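Local coordinates for protein probable ferredoxin-dependent nitrite reductase NirA (Mycobacterium tuberculosis, PDB 1ZJ8) that probably catalyses the ferredoxin-dependent six-electron reduction of sulfite to sulfide, using one siroheme and one [4Fe-4S] cluster per subunit, at residues C172-R177 against L215-K220; P210-L215 against V287-G292; D341-Q346 against G356-A361; S381-F386 against V393-P398. All blocks are in the same frame, centred on the assembly; numbering follows the deposited sequence.

Contact 1 (C172-R177 against L215-K220); sequences CGDCPR and LPRKYK. With SRM (siroheme), chain E.
The guanidinium of Arg177 is sandwiched: Lys218 CD lies 3.7 Å above one face, offset toward the rim, and Cys172 CA sits over the centre of the opposite face. At its edge, in plane, is Gly173 O, gripped side-on by Arg177 NE (3.2 Å) and NH2. This is the start of a beta-alpha-beta crossover, in which strands 176-181 and 219-224 run parallel, joined through helix 196-206. The strands pair through Arg177 N to Tyr219 O (2.9 Å, 170°), while Tyr219 N gives only a weak bond to Cys175 O. Ahead of the strands, Leu215 N donates to Asp174 O (3.0 Å). The Tyr219 ring takes Pro176 CB at its edge and meets the Phe288 ring, their planes about 20° apart. Pro176 CD also touches Leu215 CD1, the two side chains crossing at about a right angle. Arg217, Lys218 and Lys220 belong to the siroheme pocket; Arg177 NH2 lies 4.1 Å from Lys218 NZ, two like charges close together. Asp174, whose OD2 is salt-bridged to Arg297 and Lys41, has OD1 near Arg217 NH1, opposite charges too far apart for a salt bridge. Cys172 SG is linked covalently to Tyr80 CE2. Nearest the siroheme carboxylate oxygen O4D is Arg217 NH2, at 3.2 Å, while Arg217 NE donates to Arg297 O.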
# COMPACT_ATOMS: atom_id res chain seq x y z
N CYS A 172 7.39 -7.12 6.32
CA CYS A 172 8.02 -7.52 5.04
C CYS A 172 8.04 -9.06 5.00
O CYS A 172 7.68 -9.72 5.97
CB CYS A 172 9.46 -6.93 4.94
SG CYS A 172 9.81 -5.35 3.96
N GLY A 173 8.45 -9.64 3.87
CA GLY A 173 8.72 -11.08 3.80
C GLY A 173 7.70 -11.95 3.07
O GLY A 173 6.69 -11.46 2.57
N ASP A 174 7.99 -13.25 3.00
CA ASP A 174 7.11 -14.24 2.35
C ASP A 174 6.03 -14.75 3.32
O ASP A 174 6.07 -15.91 3.78
CB ASP A 174 7.97 -15.40 1.81
CG ASP A 174 8.85 -15.00 0.61
OD1 ASP A 174 8.95 -13.78 0.30
OD2 ASP A 174 9.43 -15.91 -0.02
N CYS A 175 5.05 -13.87 3.59
CA CYS A 175 4.11 -14.00 4.71
C CYS A 175 3.07 -12.86 4.66
O CYS A 175 3.21 -11.94 3.87
CB CYS A 175 4.91 -13.91 6.00
SG CYS A 175 6.09 -12.55 5.94
N PRO A 176 2.02 -12.93 5.49
CA PRO A 176 0.96 -11.89 5.44
C PRO A 176 1.39 -10.49 5.88
O PRO A 176 1.92 -10.30 6.99
CB PRO A 176 -0.14 -12.43 6.37
CG PRO A 176 0.16 -13.89 6.53
CD PRO A 176 1.68 -13.98 6.47
N ARG A 177 1.14 -9.52 5.00
CA ARG A 177 1.47 -8.13 5.26
C ARG A 177 0.33 -7.53 6.06
O ARG A 177 -0.63 -8.23 6.36
CB ARG A 177 1.67 -7.38 3.93
CG ARG A 177 2.69 -8.03 2.98
CD ARG A 177 4.02 -8.23 3.71
NE ARG A 177 5.11 -8.68 2.86
CZ ARG A 177 5.81 -7.91 2.03
NH1 ARG A 177 5.51 -6.61 1.87
NH2 ARG A 177 6.79 -8.45 1.32
N LEU A 215 5.21 -18.66 3.12
CA LEU A 215 4.30 -18.73 1.97
C LEU A 215 5.11 -18.58 0.67
O LEU A 215 6.28 -18.14 0.69
CB LEU A 215 3.21 -17.64 2.07
CG LEU A 215 2.58 -17.35 3.44
CD1 LEU A 215 1.53 -16.28 3.29
CD2 LEU A 215 1.97 -18.58 4.04
N PRO A 216 4.51 -18.97 -0.46
CA PRO A 216 5.11 -18.81 -1.77
C PRO A 216 5.64 -17.40 -2.03
O PRO A 216 6.64 -17.24 -2.75
CB PRO A 216 3.95 -19.09 -2.73
CG PRO A 216 3.04 -20.01 -1.97
CD PRO A 216 3.20 -19.66 -0.53
N ARG A 217 4.95 -16.39 -1.49
CA ARG A 217 5.41 -15.01 -1.54
C ARG A 217 4.66 -14.14 -0.54
O ARG A 217 3.99 -14.65 0.37
CB ARG A 217 5.21 -14.47 -2.96
CG ARG A 217 6.49 -14.29 -3.73
CD ARG A 217 6.28 -13.26 -4.84
NE ARG A 217 7.54 -12.72 -5.34
CZ ARG A 217 8.33 -11.92 -4.63
NH1 ARG A 217 8.03 -11.56 -3.38
NH2 ARG A 217 9.45 -11.50 -5.19
N LYS A 218 4.80 -12.82 -0.70
CA LYS A 218 4.03 -11.85 0.08
C LYS A 218 2.53 -12.02 -0.19
O LYS A 218 2.12 -12.45 -1.28
CB LYS A 218 4.50 -10.41 -0.22
CG LYS A 218 4.24 -9.91 -1.64
CD LYS A 218 4.47 -8.41 -1.77
CE LYS A 218 5.88 -8.05 -2.24
NZ LYS A 218 6.11 -6.56 -2.20
N TYR A 219 1.74 -11.65 0.83
CA TYR A 219 0.29 -11.88 0.87
C TYR A 219 -0.45 -10.70 1.50
O TYR A 219 -0.29 -10.40 2.67
CB TYR A 219 0.03 -13.12 1.71
CG TYR A 219 -1.38 -13.64 1.75
CD1 TYR A 219 -1.89 -14.39 0.72
CD2 TYR A 219 -2.18 -13.46 2.87
CE1 TYR A 219 -3.16 -14.91 0.76
CE2 TYR A 219 -3.46 -13.99 2.93
CZ TYR A 219 -3.95 -14.73 1.87
OH TYR A 219 -5.22 -15.27 1.90
N LYS A 220 -1.28 -10.06 0.69
CA LYS A 220 -1.90 -8.80 1.03
C LYS A 220 -3.40 -8.97 1.24
O LYS A 220 -4.11 -9.55 0.40
CB LYS A 220 -1.64 -7.77 -0.08
CG LYS A 220 -0.23 -7.24 -0.08
CD LYS A 220 0.07 -6.36 -1.29
CE LYS A 220 1.47 -5.75 -1.14
NZ LYS A 220 2.06 -5.18 -2.39
FE SRM E . 6.01 -2.46 -2.28
CHA SRM E . 9.02 -3.94 -2.94
CHB SRM E . 7.60 0.31 -1.29
CHC SRM E . 3.14 -1.09 -1.60
CHD SRM E . 4.64 -4.02 -5.04
NA SRM E . 7.92 -1.99 -1.96
C1A SRM E . 9.02 -2.76 -2.16
C2A SRM E . 10.25 -2.24 -1.49
CMA SRM E . 10.45 -2.96 -0.19
CDA SRM E . 11.46 -2.26 -2.39
CEA SRM E . 12.50 -3.32 -2.21
O3A SRM E . 12.18 -4.50 -2.38
O4A SRM E . 13.66 -3.02 -1.90
C3A SRM E . 9.86 -0.82 -1.27
CAA SRM E . 10.32 -0.24 0.03
CBA SRM E . 11.66 0.35 -0.31
CCA SRM E . 11.94 1.55 0.53
O1A SRM E . 11.01 2.36 0.76
O2A SRM E . 13.10 1.70 0.99
C4A SRM E . 8.39 -0.83 -1.49
NB SRM E . 5.49 -0.76 -1.44
C1B SRM E . 6.23 0.28 -1.03
C2B SRM E . 5.47 1.34 -0.29
CMB SRM E . 6.21 1.93 0.88
CDB SRM E . 5.19 2.44 -1.26
CEB SRM E . 4.45 3.64 -0.78
O3B SRM E . 4.98 4.76 -0.69
O4B SRM E . 3.28 3.47 -0.44
C3B SRM E . 4.22 0.56 0.05
CAB SRM E . 4.39 -0.18 1.35
CBB SRM E . 3.07 -0.46 2.00
CCB SRM E . 3.25 -1.40 3.16
O1B SRM E . 3.25 -0.98 4.32
O2B SRM E . 3.39 -2.60 2.99
C4B SRM E . 4.26 -0.48 -1.03
NC SRM E . 4.31 -2.44 -3.20
C1C SRM E . 3.16 -1.96 -2.68
C2C SRM E . 2.07 -2.10 -3.52
CDC SRM E . 0.71 -1.48 -3.43
CEC SRM E . -0.37 -2.11 -2.65
O3C SRM E . -0.12 -3.08 -1.90
O4C SRM E . -1.50 -1.63 -2.81
C3C SRM E . 2.55 -2.90 -4.52
CAC SRM E . 1.64 -3.29 -5.63
CBC SRM E . 0.50 -4.27 -5.38
CCC SRM E . 1.06 -5.68 -5.37
O1C SRM E . 1.79 -6.07 -4.42
O2C SRM E . 0.79 -6.40 -6.36
C4C SRM E . 3.87 -3.14 -4.27
ND SRM E . 6.60 -3.97 -3.49
C1D SRM E . 5.95 -4.28 -4.63
C2D SRM E . 6.84 -4.97 -5.48
CAD SRM E . 6.36 -5.99 -6.50
CBD SRM E . 6.29 -7.43 -6.10
CCD SRM E . 5.71 -8.50 -6.98
O1D SRM E . 4.67 -9.06 -6.58
O2D SRM E . 6.26 -8.81 -8.08
C3D SRM E . 8.04 -5.07 -4.80
CDD SRM E . 9.12 -6.08 -5.09
CED SRM E . 9.03 -7.52 -4.66
O3D SRM E . 8.18 -7.90 -3.85
O4D SRM E . 9.81 -8.37 -5.12
C4D SRM E . 7.88 -4.45 -3.57

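Contact 2 (P210-L215 against V287-G292); sequences PDFADL and VFRDYG
Asp211 offers its carbonyl O to Arg289 NH1 (3.1 Å, 139°), with the donor standing above the carbonyl plane and the oxygen near the edge of the guanidinium. Its CB carbon brushes the same nitrogen. The next residue, Phe212, brings CE1 over one face of that guanidinium, 4.4 Å from NH1, although the nitrogen meets the phenyl ring obliquely. The Arg289 chain bends at chi3 (49°), which places NE. From there the group takes Asp290 side-on, NE to OD1 (3.0 Å) and NH2 to OD2, a salt bridge between neighbours on the helix; Tyr322 OH is a second partner of OD2. In the fold, residues 210-215 belong to the connection that leads from helix 196-206 into strand 219-224, and they pack against the C-terminal end of helix 277-291. Asp214 contributes its carbonyl O, 3.7 Å from Arg289 CG, while its carboxylate is salt-bridged to Arg294 and Lys41. Leu215 closes the segment by straddling two helix residues: CD2 rests on Arg289 CB at 4.0 Å, whereas CB approaches Phe288 CE2 (3.7 Å) and Leu215 CD1 lies against Phe288 CD2. The side chains of Leu215 and Phe288 cross at about a right angle.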
# COMPACT_ATOMS: atom_id res chain seq x y z
N PRO A 210 4.02 -19.86 13.42
CA PRO A 210 4.69 -20.62 12.36
C PRO A 210 3.83 -20.95 11.14
O PRO A 210 4.35 -21.01 10.02
CB PRO A 210 5.14 -21.91 13.07
CG PRO A 210 4.31 -21.99 14.34
CD PRO A 210 4.05 -20.56 14.72
N ASP A 211 2.53 -21.14 11.32
CA ASP A 211 1.72 -21.74 10.25
C ASP A 211 1.71 -20.96 8.94
O ASP A 211 1.72 -21.56 7.87
CB ASP A 211 0.30 -22.01 10.72
CG ASP A 211 0.29 -22.90 11.93
OD1 ASP A 211 0.79 -22.43 12.99
OD2 ASP A 211 -0.17 -24.07 11.81
N PHE A 212 1.72 -19.63 9.04
CA PHE A 212 1.68 -18.74 7.87
C PHE A 212 2.95 -17.89 7.75
O PHE A 212 2.96 -16.89 7.03
CB PHE A 212 0.43 -17.85 7.93
CG PHE A 212 -0.83 -18.64 8.01
CD1 PHE A 212 -1.18 -19.50 6.97
CD2 PHE A 212 -1.65 -18.57 9.12
CE1 PHE A 212 -2.34 -20.24 7.03
CE2 PHE A 212 -2.81 -19.33 9.20
CZ PHE A 212 -3.16 -20.16 8.15
N ALA A 213 4.02 -18.31 8.42
CA ALA A 213 5.29 -17.62 8.31
C ALA A 213 6.08 -17.98 7.04
O ALA A 213 7.08 -17.35 6.76
CB ALA A 213 6.13 -17.86 9.56
N ASP A 214 5.65 -18.99 6.29
CA ASP A 214 6.38 -19.39 5.08
C ASP A 214 5.40 -19.68 3.95
O ASP A 214 4.84 -20.79 3.84
CB ASP A 214 7.29 -20.60 5.36
CG ASP A 214 8.15 -21.01 4.16
OD1 ASP A 214 8.10 -20.35 3.09
OD2 ASP A 214 8.90 -22.01 4.29
N LEU A 215 5.21 -18.66 3.12
CA LEU A 215 4.30 -18.73 1.97
C LEU A 215 5.11 -18.58 0.67
O LEU A 215 6.28 -18.14 0.69
CB LEU A 215 3.21 -17.64 2.07
CG LEU A 215 2.58 -17.35 3.44
CD1 LEU A 215 1.53 -16.28 3.29
CD2 LEU A 215 1.97 -18.58 4.04
N VAL A 287 -4.62 -22.42 1.41
CA VAL A 287 -4.54 -22.85 0.02
C VAL A 287 -3.31 -22.25 -0.65
O VAL A 287 -2.56 -22.95 -1.32
CB VAL A 287 -5.77 -22.46 -0.80
CG1 VAL A 287 -5.61 -22.95 -2.25
CG2 VAL A 287 -7.04 -23.03 -0.14
N PHE A 288 -3.10 -20.95 -0.45
CA PHE A 288 -1.92 -20.28 -0.98
C PHE A 288 -0.66 -21.05 -0.59
O PHE A 288 0.13 -21.43 -1.44
CB PHE A 288 -1.85 -18.81 -0.47
CG PHE A 288 -0.68 -18.00 -1.02
CD1 PHE A 288 -0.33 -18.04 -2.38
CD2 PHE A 288 0.05 -17.15 -0.18
CE1 PHE A 288 0.74 -17.29 -2.89
CE2 PHE A 288 1.13 -16.38 -0.69
CZ PHE A 288 1.47 -16.46 -2.04
N ARG A 289 -0.48 -21.28 0.71
CA ARG A 289 0.72 -21.95 1.22
C ARG A 289 0.91 -23.31 0.55
O ARG A 289 2.01 -23.65 0.10
CB ARG A 289 0.66 -22.11 2.74
CG ARG A 289 1.85 -22.89 3.37
CD ARG A 289 1.54 -23.37 4.80
NE ARG A 289 0.24 -24.04 4.83
CZ ARG A 289 -0.47 -24.30 5.93
NH1 ARG A 289 -0.01 -23.97 7.14
NH2 ARG A 289 -1.65 -24.90 5.80
N ASP A 290 -0.17 -24.08 0.46
CA ASP A 290 -0.09 -25.47 0.01
C ASP A 290 -0.06 -25.65 -1.53
O ASP A 290 0.61 -26.56 -2.04
CB ASP A 290 -1.23 -26.28 0.68
CG ASP A 290 -1.12 -26.29 2.24
OD1 ASP A 290 -0.01 -26.19 2.78
OD2 ASP A 290 -2.16 -26.41 2.92
N TYR A 291 -0.75 -24.78 -2.26
CA TYR A 291 -0.88 -24.91 -3.72
C TYR A 291 -0.27 -23.76 -4.55
O TYR A 291 -0.23 -23.83 -5.79
CB TYR A 291 -2.35 -25.05 -4.10
CG TYR A 291 -3.01 -26.39 -3.74
CD1 TYR A 291 -3.43 -26.66 -2.43
CD2 TYR A 291 -3.28 -27.35 -4.74
CE1 TYR A 291 -4.06 -27.87 -2.12
CE2 TYR A 291 -3.91 -28.55 -4.44
CZ TYR A 291 -4.29 -28.81 -3.14
OH TYR A 291 -4.91 -30.00 -2.86
N GLY A 292 0.18 -22.69 -3.89
CA GLY A 292 0.88 -21.61 -4.59
C GLY A 292 2.21 -22.07 -5.17
O GLY A 292 2.90 -22.91 -4.59

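Contact 3 (D341-Q346 against G356-A361); sequences DHVGVQ and GVAPIA
Two glycines, Gly344 and Gly356, face each other as an antiparallel hydrogen-bonded pair, and the backbone does most of the work here. They stand at the open end of the beta hairpin made by strands 344-347 and 353-357, the former an outermost strand of the five-stranded antiparallel sheet to which the second ferredoxin-like half domain contributes strands. Gly356 N donates to Gly344 O (2.7 Å, 169°) and Gly344 N returns a bond to Gly356 O (3.0 Å). Both donors are tilted by about 30° from the carbonyl planes. With only hydrogens on its alpha carbon, Gly356 lets the backbone of the other segment come close: a CA-H...O contact runs from Gly356 CA to His342 O at 3.5 Å. Gly344 adopts a positive phi that suits glycine, and His342, also with positive phi, turns the chain just before the strand. That turn is held by Asp341, whose OD1 accepts from Val343 N (3.0 Å) in an Asx turn, met from above the carboxylate plane; its OD2 is salt-bridged to Arg423. Side-chain packing is slight. Val343 CG1, anti to the backbone N (chi1 155°), comes within 4.2 Å of Gly356 O, while CG2 makes the apolar contact, reaching Ala358 CB at 4.4 Å. The His342 ring is fixed at both nitrogens, NE2 hydrogen-bonded to Asp228 OD2 and ND1 accepting from Gln346 NE2 at 3.2 Å, the imidazole nitrogen lying close to the Gln346 amide plane.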
# COMPACT_ATOMS: atom_id res chain seq x y z
N ASP A 341 -11.50 8.39 -0.37
CA ASP A 341 -10.23 8.64 0.33
C ASP A 341 -10.40 9.23 1.72
O ASP A 341 -9.41 9.35 2.43
CB ASP A 341 -9.25 9.47 -0.51
CG ASP A 341 -9.74 10.88 -0.80
OD1 ASP A 341 -10.74 11.29 -0.22
OD2 ASP A 341 -9.10 11.59 -1.61
N HIS A 342 -11.63 9.60 2.09
CA HIS A 342 -11.94 10.19 3.39
C HIS A 342 -11.24 11.50 3.69
O HIS A 342 -11.11 11.87 4.83
CB HIS A 342 -11.63 9.20 4.51
CG HIS A 342 -12.42 7.93 4.41
ND1 HIS A 342 -13.79 7.90 4.54
CD2 HIS A 342 -12.03 6.66 4.16
CE1 HIS A 342 -14.21 6.66 4.39
NE2 HIS A 342 -13.16 5.89 4.15
N VAL A 343 -10.83 12.23 2.68
CA VAL A 343 -10.23 13.53 2.90
C VAL A 343 -11.30 14.62 3.18
O VAL A 343 -12.34 14.65 2.53
CB VAL A 343 -9.30 13.90 1.73
CG1 VAL A 343 -9.14 15.40 1.57
CG2 VAL A 343 -7.93 13.21 1.91
N GLY A 344 -11.03 15.51 4.14
CA GLY A 344 -11.99 16.56 4.50
C GLY A 344 -12.75 16.18 5.75
O GLY A 344 -12.35 15.23 6.45
N VAL A 345 -13.84 16.89 6.05
CA VAL A 345 -14.58 16.71 7.30
C VAL A 345 -15.82 15.91 7.03
O VAL A 345 -16.51 16.15 6.04
CB VAL A 345 -15.00 18.06 7.93
CG1 VAL A 345 -15.61 17.82 9.30
CG2 VAL A 345 -13.84 19.01 8.04
N GLN A 346 -16.12 14.94 7.91
CA GLN A 346 -17.38 14.19 7.82
C GLN A 346 -17.97 13.88 9.19
O GLN A 346 -17.26 13.83 10.18
CB GLN A 346 -17.23 12.91 6.98
CG GLN A 346 -16.39 11.83 7.58
CD GLN A 346 -16.44 10.57 6.75
OE1 GLN A 346 -17.44 9.85 6.78
NE2 GLN A 346 -15.35 10.29 6.02
N GLY A 356 -10.04 14.37 7.58
CA GLY A 356 -8.93 13.75 6.82
C GLY A 356 -8.00 14.81 6.23
O GLY A 356 -8.46 15.82 5.69
N VAL A 357 -6.70 14.57 6.32
CA VAL A 357 -5.73 15.53 5.81
C VAL A 357 -4.83 14.89 4.79
O VAL A 357 -4.59 13.68 4.82
CB VAL A 357 -4.83 16.12 6.90
CG1 VAL A 357 -5.59 17.12 7.72
CG2 VAL A 357 -4.22 15.04 7.79
N ALA A 358 -4.31 15.72 3.91
CA ALA A 358 -3.57 15.25 2.75
C ALA A 358 -2.18 15.84 2.77
O ALA A 358 -2.00 17.00 2.44
CB ALA A 358 -4.26 15.65 1.43
N PRO A 359 -1.19 15.02 3.14
CA PRO A 359 0.17 15.44 2.92
C PRO A 359 0.46 15.30 1.43
O PRO A 359 -0.47 15.15 0.63
CB PRO A 359 0.98 14.47 3.78
CG PRO A 359 0.05 13.33 4.13
CD PRO A 359 -1.31 13.67 3.72
N ILE A 360 1.73 15.38 1.05
CA ILE A 360 2.14 15.18 -0.33
C ILE A 360 2.77 13.80 -0.43
O ILE A 360 3.91 13.58 0.01
CB ILE A 360 3.14 16.27 -0.76
CG1 ILE A 360 2.45 17.64 -0.85
CG2 ILE A 360 3.79 15.90 -2.09
CD1 ILE A 360 3.36 18.78 -1.30
N ALA A 361 2.03 12.86 -1.00
CA ALA A 361 2.50 11.50 -1.23
C ALA A 361 3.04 10.89 0.03
O ALA A 361 4.12 10.38 0.01
CB ALA A 361 3.58 11.51 -2.28

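Contact 4 (S381-F386 against V393-P398); sequences SDRIRF and VILDIP
Strands 384-386 and 393-397 run antiparallel at 152°, Ile384 and Ile394 forming a non-hydrogen-bonded pair and Arg385 and Val393 the hydrogen-bonded one (Arg385 N to Val393 O, 2.7 Å). They are the arms of a beta hairpin in the second ferredoxin-like half domain, and Leu395 N also donates to Arg383 O (2.9 Å). Asp396 and Ile397 then form a G1 beta bulge opposite Asn353 on the next strand. Leu395 CD1 touches the guanidinium faces of two arginines: it sits 3.9 Å above the guanidinium plane of Arg383, over its centre, and 3.4 Å above that of Arg385, offset toward the rim. Arg383 NH1 forms a salt bridge with both carboxylate oxygens of Asp396 through weak bonds, the two planes 40° apart, while Arg383 NH2 is salt-bridged to Glu187. Ile384 and Ile394 share a face of the sheet; their side chains cross obliquely, CD1 against CD1, and both touch Met376 of helix 366-379. Ser381 carries its OG anti to the backbone N (chi1 157°), from where it donates to Leu395 O at 2.9 Å and packs against Ile394 CG2.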
# COMPACT_ATOMS: atom_id res chain seq x y z
N SER A 381 -9.09 13.88 21.44
CA SER A 381 -9.16 12.67 20.61
C SER A 381 -8.01 11.71 20.86
O SER A 381 -6.86 12.14 20.95
CB SER A 381 -9.17 13.03 19.12
OG SER A 381 -8.70 11.96 18.30
N ASP A 382 -8.33 10.42 20.92
CA ASP A 382 -7.34 9.36 21.09
C ASP A 382 -7.38 8.35 19.95
O ASP A 382 -6.83 7.25 20.11
CB ASP A 382 -7.62 8.64 22.40
CG ASP A 382 -6.52 7.63 22.80
OD1 ASP A 382 -5.35 8.07 22.96
OD2 ASP A 382 -6.86 6.43 22.96
N ARG A 383 -8.02 8.69 18.83
CA ARG A 383 -7.99 7.82 17.63
C ARG A 383 -7.67 8.54 16.33
O ARG A 383 -8.36 9.49 15.95
CB ARG A 383 -9.34 7.14 17.37
CG ARG A 383 -9.92 6.31 18.47
CD ARG A 383 -11.42 6.53 18.48
NE ARG A 383 -12.23 5.43 17.96
CZ ARG A 383 -13.52 5.53 17.61
NH1 ARG A 383 -14.15 6.69 17.67
NH2 ARG A 383 -14.17 4.47 17.18
N ILE A 384 -6.67 8.01 15.63
CA ILE A 384 -6.25 8.47 14.32
C ILE A 384 -6.01 7.22 13.47
O ILE A 384 -5.66 6.15 14.00
CB ILE A 384 -4.97 9.34 14.43
CG1 ILE A 384 -4.39 9.66 13.04
CG2 ILE A 384 -3.87 8.64 15.23
CD1 ILE A 384 -3.29 10.74 13.06
N ARG A 385 -6.22 7.35 12.16
CA ARG A 385 -6.02 6.26 11.22
C ARG A 385 -5.16 6.70 10.04
O ARG A 385 -5.36 7.80 9.50
CB ARG A 385 -7.38 5.80 10.67
CG ARG A 385 -8.15 4.79 11.53
CD ARG A 385 -9.10 5.48 12.48
NE ARG A 385 -9.54 4.59 13.56
CZ ARG A 385 -10.60 3.77 13.51
NH1 ARG A 385 -11.36 3.68 12.43
NH2 ARG A 385 -10.90 3.05 14.57
N PHE A 386 -4.23 5.85 9.61
CA PHE A 386 -3.58 6.06 8.32
C PHE A 386 -4.45 5.46 7.20
O PHE A 386 -5.23 4.55 7.47
CB PHE A 386 -2.19 5.41 8.29
CG PHE A 386 -1.20 5.97 9.31
CD1 PHE A 386 -1.12 7.34 9.57
CD2 PHE A 386 -0.31 5.12 9.97
CE1 PHE A 386 -0.20 7.86 10.51
CE2 PHE A 386 0.60 5.62 10.89
CZ PHE A 386 0.66 7.00 11.16
N VAL A 393 -6.44 10.38 8.91
CA VAL A 393 -7.66 10.94 9.45
C VAL A 393 -7.76 10.78 10.97
O VAL A 393 -7.45 9.72 11.51
CB VAL A 393 -8.92 10.43 8.69
CG1 VAL A 393 -8.58 9.29 7.75
CG2 VAL A 393 -10.06 10.07 9.63
N ILE A 394 -8.18 11.86 11.63
CA ILE A 394 -8.39 11.93 13.08
C ILE A 394 -9.87 11.82 13.42
O ILE A 394 -10.66 12.58 12.88
CB ILE A 394 -7.97 13.31 13.65
CG1 ILE A 394 -6.69 13.86 13.01
CG2 ILE A 394 -7.81 13.24 15.17
CD1 ILE A 394 -5.45 13.11 13.39
N LEU A 395 -10.25 10.94 14.34
CA LEU A 395 -11.66 10.81 14.74
C LEU A 395 -12.01 11.58 16.03
O LEU A 395 -11.14 12.08 16.73
CB LEU A 395 -11.99 9.33 14.92
CG LEU A 395 -11.51 8.37 13.85
CD1 LEU A 395 -12.00 6.99 14.19
CD2 LEU A 395 -12.01 8.79 12.50
N ASP A 396 -13.31 11.63 16.33
CA ASP A 396 -13.83 12.16 17.59
C ASP A 396 -13.47 13.62 17.82
O ASP A 396 -13.09 13.99 18.94
CB ASP A 396 -13.32 11.32 18.76
CG ASP A 396 -13.31 9.83 18.46
OD1 ASP A 396 -13.91 9.41 17.45
OD2 ASP A 396 -12.68 9.08 19.25
N ILE A 397 -13.56 14.43 16.77
CA ILE A 397 -13.40 15.88 16.88
C ILE A 397 -14.80 16.49 17.10
O ILE A 397 -15.65 16.45 16.19
CB ILE A 397 -12.75 16.53 15.58
CG1 ILE A 397 -11.46 15.81 15.16
CG2 ILE A 397 -12.44 18.00 15.78
CD1 ILE A 397 -10.46 15.58 16.28
N PRO A 398 -15.05 17.05 18.30
CA PRO A 398 -16.31 17.77 18.49
C PRO A 398 -16.36 19.11 17.74
O PRO A 398 -15.32 19.71 17.47
CB PRO A 398 -16.38 17.98 20.00
CG PRO A 398 -14.97 17.97 20.46
CD PRO A 398 -14.22 17.05 19.52

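Contacts 1 and 2 share Leu215, their centres 9 Å apart: strand 219-224 and helix 277-291 are joined where Tyr219 CD1 meets Phe288 CD2 at 3.5 Å. Contact 1 lines the siroheme pocket, the Lys218 side chain about 6 Å from that of Cys478, the probable axial ligand of the siroheme iron, and about 8 Å from the iron-sulfur cluster. Contact 2 is one layer out, with the Phe288 side chain about 9 Å from the siroheme. Contacts 3 and 4, centres 12 Å apart, are successive hairpins of one sheet, touching at Gly356 CA and Val393 CB (3.8 Å). Contact 3 lies across the chain's centre from contact 1, about 29 Å between centres.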